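Local coordinates for peroxisomal catalase A (Saccharomyces cerevisiae, PDB 1A4E), which uses heme to break hydrogen peroxide down into water and oxygen, probably shielding the cell from peroxide made by peroxisomal oxidases, at residues I176-M180 and M471-V475. Residues are numbered along the deposited sequence; the frame is centred on the assembly and turned at random.
Sequences IHQVM and MFARV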
ATOM      1  N   ILE B 176      -1.637 -38.551  -1.723  1.00 29.33           N
ATOM      2  CA  ILE B 176      -2.591 -39.517  -2.266  1.00 29.51           C
ATOM      3  C   ILE B 176      -3.865 -39.736  -1.443  1.00 30.58           C
ATOM      4  O   ILE B 176      -4.932 -39.869  -2.049  1.00 32.42           O
ATOM      5  CB  ILE B 176      -1.730 -40.830  -2.530  1.00 29.92           C
ATOM      6  CG1 ILE B 176      -2.207 -41.461  -3.839  1.00 28.88           C
ATOM      7  CG2 ILE B 176      -1.759 -41.799  -1.356  1.00 24.80           C
ATOM      8  CD1 ILE B 176      -3.662 -41.870  -4.065  1.00 26.67           C
ATOM      9  N   HIS B 177      -3.822 -39.714  -0.095  1.00 28.56           N
ATOM     10  CA  HIS B 177      -5.020 -39.852   0.734  1.00 27.34           C
ATOM     11  C   HIS B 177      -5.960 -38.688   0.421  1.00 30.66           C
ATOM     12  O   HIS B 177      -7.158 -38.888   0.208  1.00 32.89           O
ATOM     13  CB  HIS B 177      -4.603 -39.844   2.208  1.00 25.10           C
ATOM     14  CG  HIS B 177      -5.667 -40.186   3.251  1.00 25.66           C
ATOM     15  ND1 HIS B 177      -5.479 -40.191   4.566  1.00 23.79           N
ATOM     16  CD2 HIS B 177      -6.980 -40.519   3.024  1.00 23.54           C
ATOM     17  CE1 HIS B 177      -6.611 -40.501   5.137  1.00 24.40           C
ATOM     18  NE2 HIS B 177      -7.509 -40.701   4.203  1.00 27.10           N
ATOM     19  N   GLN B 178      -5.388 -37.477   0.329  1.00 30.22           N
ATOM     20  CA  GLN B 178      -6.160 -36.299  -0.001  1.00 30.63           C
ATOM     21  C   GLN B 178      -6.650 -36.292  -1.442  1.00 30.81           C
ATOM     22  O   GLN B 178      -7.791 -35.882  -1.667  1.00 31.08           O
ATOM     23  CB  GLN B 178      -5.329 -35.046   0.251  1.00 30.72           C
ATOM     24  CG  GLN B 178      -6.056 -33.750  -0.072  1.00 27.83           C
ATOM     25  CD  GLN B 178      -7.393 -33.523   0.600  1.00 29.96           C
ATOM     26  OE1 GLN B 178      -8.325 -32.950   0.037  1.00 32.26           O
ATOM     27  NE2 GLN B 178      -7.520 -33.946   1.844  1.00 32.24           N
ATOM     28  N   VAL B 179      -5.839 -36.749  -2.412  1.00 29.40           N
ATOM     29  CA  VAL B 179      -6.257 -36.771  -3.810  1.00 27.79           C
ATOM     30  C   VAL B 179      -7.450 -37.707  -3.982  1.00 30.71           C
ATOM     31  O   VAL B 179      -8.353 -37.401  -4.760  1.00 33.06           O
ATOM     32  CB  VAL B 179      -5.057 -37.204  -4.674  1.00 25.67           C
ATOM     33  CG1 VAL B 179      -5.445 -37.363  -6.131  1.00 25.15           C
ATOM     34  CG2 VAL B 179      -3.992 -36.123  -4.591  1.00 26.87           C
ATOM     35  N   MET B 180      -7.484 -38.804  -3.204  1.00 30.81           N
ATOM     36  CA  MET B 180      -8.588 -39.749  -3.196  1.00 31.37           C
ATOM     37  C   MET B 180      -9.884 -39.097  -2.739  1.00 31.90           C
ATOM     38  O   MET B 180     -10.936 -39.303  -3.346  1.00 31.64           O
ATOM     39  CB  MET B 180      -8.284 -40.911  -2.262  1.00 35.23           C
ATOM     40  CG  MET B 180      -7.244 -41.910  -2.748  1.00 37.53           C
ATOM     41  SD  MET B 180      -7.847 -42.908  -4.125  1.00 39.41           S
ATOM     42  CE  MET B 180      -8.853 -43.977  -3.138  1.00 37.18           C
ATOM     43  N   MET B 471       0.851 -44.402  -9.686  1.00 44.14           N
ATOM     44  CA  MET B 471       0.572 -43.983  -8.316  1.00 42.34           C
ATOM     45  C   MET B 471      -0.736 -44.594  -7.823  1.00 40.08           C
ATOM     46  O   MET B 471      -0.790 -45.106  -6.703  1.00 41.98           O
ATOM     47  CB  MET B 471       0.491 -42.451  -8.241  1.00 42.08           C
ATOM     48  CG  MET B 471       0.213 -41.900  -6.846  1.00 41.03           C
ATOM     49  SD  MET B 471       0.144 -40.094  -6.759  1.00 40.15           S
ATOM     50  CE  MET B 471      -1.382 -39.806  -7.609  1.00 37.63           C
ATOM     51  N   PHE B 472      -1.796 -44.587  -8.639  1.00 37.99           N
ATOM     52  CA  PHE B 472      -3.058 -45.178  -8.230  1.00 39.56           C
ATOM     53  C   PHE B 472      -3.076 -46.701  -8.205  1.00 40.89           C
ATOM     54  O   PHE B 472      -3.877 -47.291  -7.483  1.00 39.09           O
ATOM     55  CB  PHE B 472      -4.158 -44.657  -9.138  1.00 38.83           C
ATOM     56  CG  PHE B 472      -4.622 -43.275  -8.691  1.00 39.33           C
ATOM     57  CD1 PHE B 472      -5.453 -43.150  -7.572  1.00 37.88           C
ATOM     58  CD2 PHE B 472      -4.223 -42.136  -9.396  1.00 39.38           C
ATOM     59  CE1 PHE B 472      -5.881 -41.885  -7.166  1.00 40.49           C
ATOM     60  CE2 PHE B 472      -4.658 -40.876  -8.979  1.00 38.56           C
ATOM     61  CZ  PHE B 472      -5.485 -40.749  -7.868  1.00 38.26           C
ATOM     62  N   ALA B 473      -2.174 -47.346  -8.960  1.00 42.69           N
ATOM     63  CA  ALA B 473      -2.009 -48.796  -8.930  1.00 42.83           C
ATOM     64  C   ALA B 473      -1.445 -49.233  -7.584  1.00 43.02           C
ATOM     65  O   ALA B 473      -1.692 -50.345  -7.112  1.00 44.12           O
ATOM     66  CB  ALA B 473      -1.036 -49.272  -9.997  1.00 40.29           C
ATOM     67  N   ARG B 474      -0.703 -48.323  -6.944  1.00 41.13           N
ATOM     68  CA  ARG B 474      -0.134 -48.582  -5.642  1.00 41.96           C
ATOM     69  C   ARG B 474      -1.207 -48.564  -4.552  1.00 42.48           C
ATOM     70  O   ARG B 474      -0.993 -49.058  -3.444  1.00 42.04           O
ATOM     71  CB  ARG B 474       0.944 -47.538  -5.431  1.00 42.41           C
ATOM     72  CG  ARG B 474       1.912 -47.948  -4.355  1.00 49.26           C
ATOM     73  CD  ARG B 474       3.194 -47.173  -4.488  1.00 52.02           C
ATOM     74  NE  ARG B 474       3.966 -47.355  -3.271  1.00 58.78           N
ATOM     75  CZ  ARG B 474       4.913 -46.489  -2.903  1.00 61.14           C
ATOM     76  NH1 ARG B 474       5.205 -45.411  -3.636  1.00 60.92           N
ATOM     77  NH2 ARG B 474       5.548 -46.685  -1.748  1.00 62.09           N
ATOM     78  N   VAL B 475      -2.395 -48.026  -4.861  1.00 43.83           N
ATOM     79  CA  VAL B 475      -3.533 -48.056  -3.951  1.00 44.91           C
ATOM     80  C   VAL B 475      -4.361 -49.297  -4.278  1.00 47.14           C
ATOM     81  O   VAL B 475      -4.702 -50.087  -3.401  1.00 47.74           O
ATOM     82  CB  VAL B 475      -4.388 -46.773  -4.127  1.00 44.76           C
ATOM     83  CG1 VAL B 475      -5.630 -46.794  -3.237  1.00 41.64           C
ATOM     84  CG2 VAL B 475      -3.533 -45.574  -3.750  1.00 44.58           C
TER
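Met180 N donates to Ile176 O at 3.0 Å, a backbone bond closing one turn of helix 176-182, from which Ile176 and Val179 point toward residues 471-475 while the bent chain of Met180 brings its sulfur across. From there on the contact is purely apolar. Ile176 buries the most area here and touches three residues: its CD1 lies 3.7 Å from Val475 CG2 and also meets the Phe472 ring, 3.8 Å from CE1, at a slant. Further back, Ile176 CG1 runs alongside Met471, 3.9 Å from CG; with CG anti to the backbone N and chi2 extended (179°), that methionine carries SD beside Ile176 CG1 too. The edge of the Phe472 ring meets two more groups. Val179 CG1 touches Phe472 CZ at 3.8 Å, and Met180 SD sits in plane, 5.1 Å from the Phe472 centroid, an edge-on Met-aromatic contact. Shortening Ile176 to an alanine is likely to open a gap facing Met471, Phe472 and Val475. Trp164 of helix 160-168 touches Val179, Met471 and Phe472, while Leu479 and Ile483 also pack on Phe472. The C-terminal helical region is thus held to the heme-binding part of the catalase fold here by shape and hydrophobic burial, with no hydrogen bond crossing between the segments.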